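Side-chain contacts in PRESAN domain-containing protein (Plasmodium falciparum, PDB 7D2W), which is of unknown function but probably mediates protein-protein binding through a four-helix bundle of the Plasmodium RESA N-terminal (PRESAN, PHIST-like) family: residues G119-Y122 and D123-M127; L131-E134 and Q135-F139; F155-S158 and C159-F163; V172-E175 and K176-E180. All coordinates share one frame; numbering follows the deposited sequence.

Contact 1 (G119-Y122 and D123-M127)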
loop_
_atom_site.group_PDB
_atom_site.type_symbol
_atom_site.label_atom_id
_atom_site.label_comp_id
_atom_site.label_asym_id
_atom_site.label_seq_id
_atom_site.Cartn_x
_atom_site.Cartn_y
_atom_site.Cartn_z
ATOM N N GLY A 119 9.484 17.103 12.232
ATOM C CA GLY A 119 9.556 17.150 10.777
ATOM C C GLY A 119 8.737 16.053 10.116
ATOM O O GLY A 119 8.002 16.301 9.149
ATOM N N CYS A 120 8.872 14.818 10.620
ATOM C CA CYS A 120 8.075 13.700 10.119
ATOM C C CYS A 120 6.588 14.003 10.240
ATOM O O CYS A 120 5.811 13.786 9.300
ATOM C CB CYS A 120 8.429 12.426 10.907
ATOM S SG CYS A 120 7.240 11.083 10.801
ATOM N N SER A 121 6.186 14.539 11.390
ATOM C CA SER A 121 4.780 14.825 11.638
ATOM C C SER A 121 4.259 15.905 10.701
ATOM O O SER A 121 3.149 15.789 10.177
ATOM C CB SER A 121 4.590 15.231 13.107
ATOM O OG SER A 121 3.232 15.529 13.363
ATOM N N TYR A 122 5.037 16.975 10.485
ATOM C CA TYR A 122 4.611 18.010 9.541
ATOM C C TYR A 122 4.426 17.425 8.148
ATOM O O TYR A 122 3.392 17.636 7.500
ATOM C CB TYR A 122 5.626 19.166 9.503
ATOM C CG TYR A 122 5.437 20.107 8.314
ATOM C CD1 TYR A 122 5.987 19.813 7.073
ATOM C CD2 TYR A 122 4.704 21.290 8.432
ATOM C CE1 TYR A 122 5.799 20.645 5.980
ATOM C CE2 TYR A 122 4.529 22.143 7.339
ATOM C CZ TYR A 122 5.086 21.809 6.115
ATOM O OH TYR A 122 4.939 22.622 5.011
ATOM N N ASP A 123 5.436 16.703 7.660
ATOM C CA ASP A 123 5.353 16.110 6.330
ATOM C C ASP A 123 4.146 15.189 6.193
ATOM O O ASP A 123 3.390 15.272 5.212
ATOM C CB ASP A 123 6.650 15.355 6.036
ATOM C CG ASP A 123 6.683 14.757 4.646
ATOM O OD1 ASP A 123 6.433 15.492 3.664
ATOM O OD2 ASP A 123 6.968 13.548 4.541
ATOM N N CYS A 124 3.968 14.275 7.148
ATOM C CA CYS A 124 2.856 13.334 7.051
ATOM C C CYS A 124 1.523 14.074 7.050
ATOM O O CYS A 124 0.652 13.814 6.216
ATOM C CB CYS A 124 2.914 12.328 8.203
ATOM S SG CYS A 124 4.307 11.126 8.139
ATOM N N ASN A 125 1.354 15.014 7.971
ATOM C CA ASN A 125 0.085 15.725 8.052
ATOM C C ASN A 125 -0.166 16.580 6.813
ATOM O O ASN A 125 -1.305 16.688 6.346
ATOM C CB ASN A 125 0.053 16.551 9.336
ATOM C CG ASN A 125 -0.205 15.675 10.562
ATOM O OD1 ASN A 125 -1.211 14.973 10.622
ATOM N ND2 ASN A 125 0.722 15.676 11.511
ATOM N N MET A 126 0.881 17.181 6.245
ATOM C CA MET A 126 0.681 17.942 5.010
ATOM C C MET A 126 0.275 17.038 3.843
ATOM O O MET A 126 -0.595 17.405 3.041
ATOM C CB MET A 126 1.947 18.722 4.663
ATOM C CG MET A 126 1.716 19.711 3.543
ATOM S SD MET A 126 0.635 21.091 3.955
ATOM C CE MET A 126 1.065 21.360 5.673
ATOM N N MET A 127 0.903 15.867 3.707
ATOM C CA MET A 127 0.520 14.964 2.623
ATOM C C MET A 127 -0.923 14.484 2.792
ATOM O O MET A 127 -1.709 14.509 1.835
ATOM C CB MET A 127 1.484 13.771 2.543
ATOM C CG MET A 127 2.924 14.132 2.073
ATOM S SD MET A 127 2.960 14.956 0.469
ATOM C CE MET A 127 2.460 13.593 -0.610
#
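Gly119 hands its carbonyl to Asp123 N, the first of four i to i+4 hydrogen bonds that close this turn of helix 117-144, one of the long helices of the PRESAN four-helix bundle. Cys120 turns to the bundle interior, and its SG lies 4.0 Å from SG of Cys124, one turn on. That spacing is a van der Waals contact between two thiols, far beyond the length of a disulfide. Around this sulfur pair close Tyr174 of helix 149-181 and Leu90 of helix 65-93.

On the far side of the turn Ser121 O receives the backbone N of Asn125 at 2.9 Å. The same oxygen takes a weak, bent bond from Asn125 ND2, 2.8 Å away at an N-H...O angle of only 122°. Asn125 reaches it because its CG stands anti to the carbonyl carbon (chi1 -76°), which folds the amide back over the preceding turn.

Tyr122, in the conformer described here, runs side by side with Met126 on the outer surface. Met126 curls at chi2 and chi3 and brings its methyl end back to the ring obliquely. Asp123, by contrast, spends its carboxylate on helix 149-181, where OD2 meets Lys173 and Tyr174. In that one tyrosine conformer the outer apolar pair touches through Tyr122 CE2 and Met126 CE, 3.9 Å apart.

Contact 2 (L131-E134 and Q135-F139)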
loop_
_atom_site.group_PDB
_atom_site.type_symbol
_atom_site.label_atom_id
_atom_site.label_comp_id
_atom_site.label_asym_id
_atom_site.label_seq_id
_atom_site.Cartn_x
_atom_site.Cartn_y
_atom_site.Cartn_z
ATOM N N LEU A 131 -4.198 15.482 0.456
ATOM C CA LEU A 131 -4.920 14.440 -0.271
ATOM C C LEU A 131 -6.404 14.476 0.061
ATOM O O LEU A 131 -7.249 14.317 -0.825
ATOM C CB LEU A 131 -4.339 13.049 0.022
ATOM C CG LEU A 131 -5.006 11.875 -0.719
ATOM C CD1 LEU A 131 -5.010 12.050 -2.248
ATOM C CD2 LEU A 131 -4.339 10.546 -0.358
ATOM N N GLU A 132 -6.743 14.699 1.337
ATOM C CA GLU A 132 -8.149 14.750 1.726
ATOM C C GLU A 132 -8.886 15.860 0.976
ATOM O O GLU A 132 -9.980 15.647 0.440
ATOM C CB GLU A 132 -8.252 14.922 3.248
ATOM C CG GLU A 132 -9.660 14.910 3.801
ATOM C CD GLU A 132 -9.675 15.002 5.322
ATOM O OE1 GLU A 132 -9.136 14.082 5.989
ATOM O OE2 GLU A 132 -10.228 15.993 5.840
ATOM N N THR A 133 -8.280 17.048 0.896
ATOM C CA THR A 133 -8.897 18.157 0.176
ATOM C C THR A 133 -9.082 17.824 -1.300
ATOM O O THR A 133 -10.146 18.077 -1.877
ATOM C CB THR A 133 -8.044 19.423 0.325
ATOM O OG1 THR A 133 -7.983 19.799 1.702
ATOM C CG2 THR A 133 -8.636 20.565 -0.486
ATOM N N GLU A 134 -8.044 17.269 -1.931
ATOM C CA GLU A 134 -8.122 16.932 -3.350
ATOM C C GLU A 134 -9.199 15.884 -3.613
ATOM O O GLU A 134 -9.977 16.010 -4.566
ATOM C CB GLU A 134 -6.761 16.438 -3.838
ATOM C CG GLU A 134 -6.783 15.862 -5.248
ATOM C CD GLU A 134 -5.791 14.724 -5.431
ATOM O OE1 GLU A 134 -4.571 14.964 -5.284
ATOM O OE2 GLU A 134 -6.233 13.587 -5.711
ATOM N N GLN A 135 -9.271 14.845 -2.773
ATOM C CA GLN A 135 -10.301 13.826 -2.953
ATOM C C GLN A 135 -11.702 14.392 -2.752
ATOM O O GLN A 135 -12.618 14.083 -3.519
ATOM C CB GLN A 135 -10.050 12.654 -1.997
ATOM C CG GLN A 135 -8.829 11.843 -2.421
ATOM C CD GLN A 135 -8.641 10.599 -1.585
ATOM O OE1 GLN A 135 -9.280 10.428 -0.543
ATOM N NE2 GLN A 135 -7.769 9.711 -2.040
ATOM N N THR A 136 -11.900 15.199 -1.707
ATOM C CA THR A 136 -13.219 15.776 -1.465
ATOM C C THR A 136 -13.677 16.621 -2.650
ATOM O O THR A 136 -14.850 16.566 -3.046
ATOM C CB THR A 136 -13.195 16.607 -0.182
ATOM O OG1 THR A 136 -13.027 15.725 0.933
ATOM C CG2 THR A 136 -14.507 17.402 -0.008
ATOM N N ASN A 137 -12.763 17.396 -3.240
ATOM C CA ASN A 137 -13.124 18.197 -4.408
ATOM C C ASN A 137 -13.525 17.310 -5.577
ATOM O O ASN A 137 -14.510 17.593 -6.268
ATOM C CB ASN A 137 -11.962 19.106 -4.816
ATOM C CG ASN A 137 -11.728 20.218 -3.826
ATOM O OD1 ASN A 137 -12.611 20.547 -3.033
ATOM N ND2 ASN A 137 -10.533 20.803 -3.858
ATOM N N ARG A 138 -12.755 16.243 -5.829
ATOM C CA ARG A 138 -13.132 15.294 -6.869
ATOM C C ARG A 138 -14.478 14.643 -6.559
ATOM O O ARG A 138 -15.254 14.353 -7.474
ATOM C CB ARG A 138 -12.037 14.235 -7.040
ATOM C CG ARG A 138 -10.767 14.766 -7.748
ATOM C CD ARG A 138 -9.540 13.870 -7.531
ATOM N NE ARG A 138 -9.796 12.469 -7.860
ATOM C CZ ARG A 138 -9.217 11.430 -7.253
ATOM N NH1 ARG A 138 -8.317 11.614 -6.281
ATOM N NH2 ARG A 138 -9.536 10.199 -7.623
ATOM N N PHE A 139 -14.783 14.433 -5.275
ATOM C CA PHE A 139 -16.063 13.837 -4.902
ATOM C C PHE A 139 -17.230 14.765 -5.237
ATOM O O PHE A 139 -18.229 14.335 -5.827
ATOM C CB PHE A 139 -16.051 13.496 -3.408
ATOM C CG PHE A 139 -17.321 12.875 -2.910
ATOM C CD1 PHE A 139 -17.746 11.648 -3.392
ATOM C CD2 PHE A 139 -18.075 13.507 -1.937
ATOM C CE1 PHE A 139 -18.907 11.068 -2.925
ATOM C CE2 PHE A 139 -19.240 12.927 -1.457
ATOM C CZ PHE A 139 -19.651 11.702 -1.956
HETATM O O HOH W 1 -12.164 19.945 -0.532
#
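Leu131, Glu132, Thr133 and Glu134 each give a carbonyl to the backbone N four residues on, a regular alpha-helical ladder in the middle of helix 117-144 whose first rung, Gln135 N to Leu131 O, measures 2.9 Å.

Leu131 and Gln135 cross obliquely on the inner side of the helix, the leucine branch lying against the amide: CD1 is 3.6 Å from Gln135 NE2. The glutamine chain runs out straight past CG, and its amide is taken up by other helices, OE1 by Lys75 and NE2 by both Glu162 and the carbonyl of Cys159. Glu132 sends its carboxylate to Arg80, and Thr136 OG1 is held by the indole N-H of Trp72.

On the exposed side Thr133 and Asn137 lie alongside each other. A water spans the pair, donating to Thr133 O at 3.1 Å and to Asn137 OD1 at 2.6 Å, so this carbonyl serves the water as well as Asn137 N.

Glu134 and Arg138 also run side by side and form an i to i+4 salt bridge. OE2 accepts from NH1 at 2.9 Å with a bent N-H...O angle of 135°, and it sits 23° out of the guanidinium plane. The two planes are turned 44° apart, so the pairing is not flat; a single NH1-OE2 bond joins the groups. A bend at chi3 curls the arginine back to the carboxylate, and its NH1 has a second, long and weak ion pair with Glu162. The chemistry thus divides: the inner amide ties neighbouring helices together, while the ion pair, held by one hydrogen bond, fastens one helical turn to the next.

Contact 3 (F155-S158 and C159-F163)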
loop_
_atom_site.group_PDB
_atom_site.type_symbol
_atom_site.label_atom_id
_atom_site.label_comp_id
_atom_site.label_asym_id
_atom_site.label_seq_id
_atom_site.Cartn_x
_atom_site.Cartn_y
_atom_site.Cartn_z
ATOM N N PHE A 155 -15.161 5.244 -7.298
ATOM C CA PHE A 155 -14.378 6.414 -6.914
ATOM C C PHE A 155 -14.058 6.386 -5.420
ATOM O O PHE A 155 -12.908 6.599 -5.012
ATOM C CB PHE A 155 -15.127 7.691 -7.295
ATOM C CG PHE A 155 -14.593 8.921 -6.624
ATOM C CD1 PHE A 155 -13.509 9.605 -7.159
ATOM C CD2 PHE A 155 -15.162 9.377 -5.440
ATOM C CE1 PHE A 155 -13.009 10.733 -6.536
ATOM C CE2 PHE A 155 -14.671 10.493 -4.806
ATOM C CZ PHE A 155 -13.583 11.184 -5.366
ATOM N N ILE A 156 -15.067 6.108 -4.583
ATOM C CA ILE A 156 -14.840 6.153 -3.140
ATOM C C ILE A 156 -13.867 5.060 -2.721
ATOM O O ILE A 156 -12.934 5.304 -1.936
ATOM C CB ILE A 156 -16.174 6.053 -2.369
ATOM C CG1 ILE A 156 -17.068 7.261 -2.664
ATOM C CG2 ILE A 156 -15.907 5.961 -0.853
ATOM C CD1 ILE A 156 -18.521 7.099 -2.125
ATOM N N ARG A 157 -14.056 3.832 -3.227
ATOM C CA ARG A 157 -13.135 2.749 -2.884
ATOM C C ARG A 157 -11.726 3.064 -3.381
ATOM O O ARG A 157 -10.741 2.805 -2.682
ATOM C CB ARG A 157 -13.635 1.409 -3.448
ATOM C CG ARG A 157 -12.756 0.177 -3.080
ATOM C CD ARG A 157 -13.567 -1.120 -2.828
ATOM N NE ARG A 157 -12.805 -2.144 -2.099
ATOM C CZ ARG A 157 -13.303 -3.320 -1.720
ATOM N NH1 ARG A 157 -12.545 -4.201 -1.047
ATOM N NH2 ARG A 157 -14.570 -3.620 -1.998
ATOM N N SER A 158 -11.611 3.669 -4.566
ATOM C CA SER A 158 -10.282 4.022 -5.067
ATOM C C SER A 158 -9.632 5.126 -4.239
ATOM O O SER A 158 -8.407 5.131 -4.091
ATOM C CB SER A 158 -10.350 4.422 -6.547
ATOM O OG SER A 158 -10.406 3.239 -7.328
ATOM N N CYS A 159 -10.421 6.057 -3.684
ATOM C CA CYS A 159 -9.855 7.058 -2.783
ATOM C C CYS A 159 -9.286 6.421 -1.519
ATOM O O CYS A 159 -8.232 6.830 -1.026
ATOM C CB CYS A 159 -10.917 8.090 -2.409
ATOM S SG CYS A 159 -11.203 9.272 -3.727
ATOM N N ILE A 160 -9.985 5.434 -0.964
ATOM C CA ILE A 160 -9.462 4.748 0.211
ATOM C C ILE A 160 -8.185 3.995 -0.145
ATOM O O ILE A 160 -7.192 4.050 0.594
ATOM C CB ILE A 160 -10.556 3.842 0.808
ATOM C CG1 ILE A 160 -11.668 4.728 1.383
ATOM C CG2 ILE A 160 -9.987 2.921 1.928
ATOM C CD1 ILE A 160 -12.934 3.948 1.732
ATOM N N ASP A 161 -8.171 3.318 -1.304
ATOM C CA ASP A 161 -6.946 2.654 -1.762
ATOM C C ASP A 161 -5.802 3.649 -1.911
ATOM O O ASP A 161 -4.649 3.339 -1.589
ATOM C CB ASP A 161 -7.158 1.971 -3.116
ATOM C CG ASP A 161 -8.167 0.844 -3.079
ATOM O OD1 ASP A 161 -8.397 0.254 -2.008
ATOM O OD2 ASP A 161 -8.707 0.524 -4.163
ATOM N N GLU A 162 -6.097 4.832 -2.447
ATOM C CA GLU A 162 -5.068 5.854 -2.625
ATOM C C GLU A 162 -4.515 6.329 -1.283
ATOM O O GLU A 162 -3.305 6.591 -1.155
ATOM C CB GLU A 162 -5.638 7.029 -3.423
ATOM C CG GLU A 162 -4.611 8.101 -3.767
ATOM C CD GLU A 162 -5.195 9.218 -4.612
ATOM O OE1 GLU A 162 -6.446 9.317 -4.699
ATOM O OE2 GLU A 162 -4.398 9.988 -5.194
ATOM N N PHE A 163 -5.381 6.464 -0.274
ATOM C CA PHE A 163 -4.909 6.795 1.071
ATOM C C PHE A 163 -4.071 5.667 1.663
ATOM O O PHE A 163 -3.087 5.919 2.372
ATOM C CB PHE A 163 -6.099 7.116 1.991
ATOM C CG PHE A 163 -6.162 8.559 2.379
ATOM C CD1 PHE A 163 -5.319 9.051 3.369
ATOM C CD2 PHE A 163 -7.021 9.439 1.725
ATOM C CE1 PHE A 163 -5.343 10.401 3.711
ATOM C CE2 PHE A 163 -7.056 10.797 2.063
ATOM C CZ PHE A 163 -6.213 11.276 3.046
#
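Phe155 has CG anti to its own backbone N (chi1 164°), swinging the ring forward along the helix, while Cys159 holds SG anti to the carbonyl carbon (chi1 -77°) and leans it back; the two meet in a Cys sulfur-aromatic contact one turn apart on helix 149-181, a long helix of the four-helix bundle. The sulfur sits over one face of the ring, 3.8 Å from its centroid and 23° off the normal, displaced toward the rim on the CE1-CZ side. Ring and thiol lie toward helix 117-144, where Phe139 and Leu142 pack on Phe155.

Ile156 and Ile160 form a looser apolar pair, CG2 of the first 4.4 Å from CD1 of the second, and turn to helix 49-58 through Phe56 and Leu52.

Arg157, Ser158 and Asp161 look to a different neighbour. In the modelled arginine conformer Arg157 and Asp161 keep their charged groups apart, NE and OD1 being 5.0 Å from each other, and bond to the second subunit: Arg157 NE to Ser154 there, Asp161 OD2 to Arg157 and Ser154 there. Ser158 OG also meets Arg157 of the second subunit, so this side of the helix is a polar dimer interface.

Glu162 N closes the turn on Ser158 O at 2.9 Å. The tightest approach of thiol to ring is that of Cys159 SG to Phe155 CZ, 3.5 Å.

Contact 4 (V172-E175 and K176-E180)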
loop_
_atom_site.group_PDB
_atom_site.type_symbol
_atom_site.label_atom_id
_atom_site.label_comp_id
_atom_site.label_asym_id
_atom_site.label_seq_id
_atom_site.Cartn_x
_atom_site.Cartn_y
_atom_site.Cartn_z
ATOM N N VAL A 172 7.171 3.594 4.642
ATOM C CA VAL A 172 8.406 3.126 4.020
ATOM C C VAL A 172 9.482 4.205 4.097
ATOM O O VAL A 172 10.627 3.940 4.488
ATOM C CB VAL A 172 8.109 2.704 2.566
ATOM C CG1 VAL A 172 9.362 2.699 1.705
ATOM C CG2 VAL A 172 7.422 1.334 2.555
ATOM N N LYS A 173 9.119 5.441 3.742
ATOM C CA LYS A 173 10.071 6.551 3.754
ATOM C C LYS A 173 10.684 6.761 5.135
ATOM O O LYS A 173 11.905 6.909 5.262
ATOM C CB LYS A 173 9.385 7.835 3.275
ATOM C CG LYS A 173 10.272 9.095 3.403
ATOM C CD LYS A 173 9.726 10.265 2.586
ATOM C CE LYS A 173 8.541 10.925 3.287
ATOM N NZ LYS A 173 7.814 11.932 2.430
ATOM N N TYR A 174 9.853 6.804 6.188
ATOM C CA TYR A 174 10.379 7.117 7.510
ATOM C C TYR A 174 10.967 5.896 8.194
ATOM O O TYR A 174 11.859 6.040 9.037
ATOM C CB TYR A 174 9.295 7.768 8.388
ATOM C CG TYR A 174 9.105 9.187 7.947
ATOM C CD1 TYR A 174 10.049 10.159 8.273
ATOM C CD2 TYR A 174 8.046 9.541 7.124
ATOM C CE1 TYR A 174 9.921 11.452 7.824
ATOM C CE2 TYR A 174 7.904 10.840 6.665
ATOM C CZ TYR A 174 8.851 11.783 7.013
ATOM O OH TYR A 174 8.720 13.063 6.559
ATOM N N GLU A 175 10.492 4.693 7.857
ATOM C CA GLU A 175 11.122 3.505 8.422
ATOM C C GLU A 175 12.593 3.449 8.043
ATOM O O GLU A 175 13.446 3.091 8.871
ATOM C CB GLU A 175 10.418 2.236 7.962
ATOM C CG GLU A 175 10.796 1.047 8.825
ATOM C CD GLU A 175 10.273 -0.269 8.284
ATOM O OE1 GLU A 175 9.506 -0.249 7.306
ATOM O OE2 GLU A 175 10.634 -1.328 8.836
ATOM N N LYS A 176 12.909 3.824 6.806
ATOM C CA LYS A 176 14.297 3.816 6.370
ATOM C C LYS A 176 15.098 4.880 7.105
ATOM O O LYS A 176 16.185 4.600 7.624
ATOM C CB LYS A 176 14.377 4.032 4.859
ATOM C CG LYS A 176 13.947 2.832 4.041
ATOM C CD LYS A 176 14.242 3.023 2.559
ATOM C CE LYS A 176 12.990 3.407 1.779
ATOM N NZ LYS A 176 12.823 2.564 0.558
ATOM N N ILE A 177 14.571 6.107 7.167
ATOM C CA ILE A 177 15.301 7.199 7.808
ATOM C C ILE A 177 15.522 6.900 9.283
ATOM O O ILE A 177 16.636 7.043 9.798
ATOM C CB ILE A 177 14.562 8.536 7.623
ATOM C CG1 ILE A 177 14.293 8.808 6.154
ATOM C CG2 ILE A 177 15.394 9.677 8.179
ATOM C CD1 ILE A 177 13.282 9.908 5.952
ATOM N N PHE A 178 14.460 6.509 9.995
ATOM C CA PHE A 178 14.592 6.308 11.434
ATOM C C PHE A 178 15.537 5.150 11.749
ATOM O O PHE A 178 16.360 5.247 12.663
ATOM C CB PHE A 178 13.220 6.075 12.064
ATOM C CG PHE A 178 12.363 7.314 12.143
ATOM C CD1 PHE A 178 12.934 8.579 12.124
ATOM C CD2 PHE A 178 10.978 7.208 12.245
ATOM C CE1 PHE A 178 12.145 9.717 12.199
ATOM C CE2 PHE A 178 10.184 8.343 12.319
ATOM C CZ PHE A 178 10.772 9.599 12.294
ATOM N N SER A 179 15.451 4.057 10.990
ATOM C CA SER A 179 16.336 2.922 11.236
ATOM C C SER A 179 17.797 3.291 10.989
ATOM O O SER A 179 18.690 2.841 11.717
ATOM C CB SER A 179 15.923 1.738 10.364
ATOM O OG SER A 179 14.536 1.473 10.483
ATOM N N GLU A 180 18.059 4.116 9.971
ATOM C CA GLU A 180 19.424 4.549 9.696
ATOM C C GLU A 180 19.934 5.520 10.763
ATOM O O GLU A 180 21.127 5.509 11.099
ATOM C CB GLU A 180 19.468 5.161 8.292
ATOM C CG GLU A 180 20.685 6.012 7.948
ATOM C CD GLU A 180 20.644 6.512 6.505
ATOM O OE1 GLU A 180 19.537 6.560 5.917
ATOM O OE2 GLU A 180 21.715 6.853 5.959
#
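Tyr174 and Phe178 carry the aromatic part of this contact, near the C-terminal end of helix 149-181 in the four-helix bundle. The rings meet at a slant, neither stacked nor edge-to-face, with centroids 5.8 Å apart and planes at 40°. Both face inward, and Phe178 reaches Ile93 and Pro95.

Apolar contacts extend the patch. Ile177 CD1 lies 4.0 Å from Tyr174 CD1, the two side chains running alongside, and the same methyl is equally near CG of Lys173. CG1 of Ile177 stands anti to the carbonyl carbon (chi1 -55°), which lays the branch along the preceding turn. On another side of the helix Val172 and Lys176 are neighbours: the lysine chain bends at chi3 and chi4 and draws its ammonium end to the valine methyl, NZ to CG1 3.6 Å. The lysine side chain is also about 4 Å from a bound mercury ion. Val172, Glu175, Lys176 and Ser179 all pack against the second subunit.

The polar ends of Lys173 and Tyr174 leave the turn for Asp123 of helix 117-144.

Backbone hydrogen bonds are uneven. Phe178 N reaches Tyr174 O at 2.8 Å. The bonds from Lys176 N to Val172 O and from Ile177 N to Lys173 O are longer, the last of them weak. At Glu175 O a further bond from the hydroxyl of Ser179, a residue with two conformers, is doubtful because the approach is too short; the backbone Ser179 N bonds to Glu175 O, 3.1 Å away.

Overall arrangement
Contacts 1 and 2 follow each other on helix 117-144, their centres about 18 Å apart; contacts 3 and 4 do so on the next helix, 149-181, with about 25 Å between centres. The two helices are consecutive in the chain and run antiparallel side by side, so that contact 1 touches contact 4 and contact 2 touches contact 3, with centres about 14 and about 11 Å apart. This is the pattern of an antiparallel hairpin. Contacts 2 and 4, about 28 Å between centres, sit on opposite sides of the chain's centre. Contacts 3 and 4 also both reach the second subunit, so helix 149-181 serves bundle and dimer together, whereas no other chain of the assembly touches contacts 1 and 2.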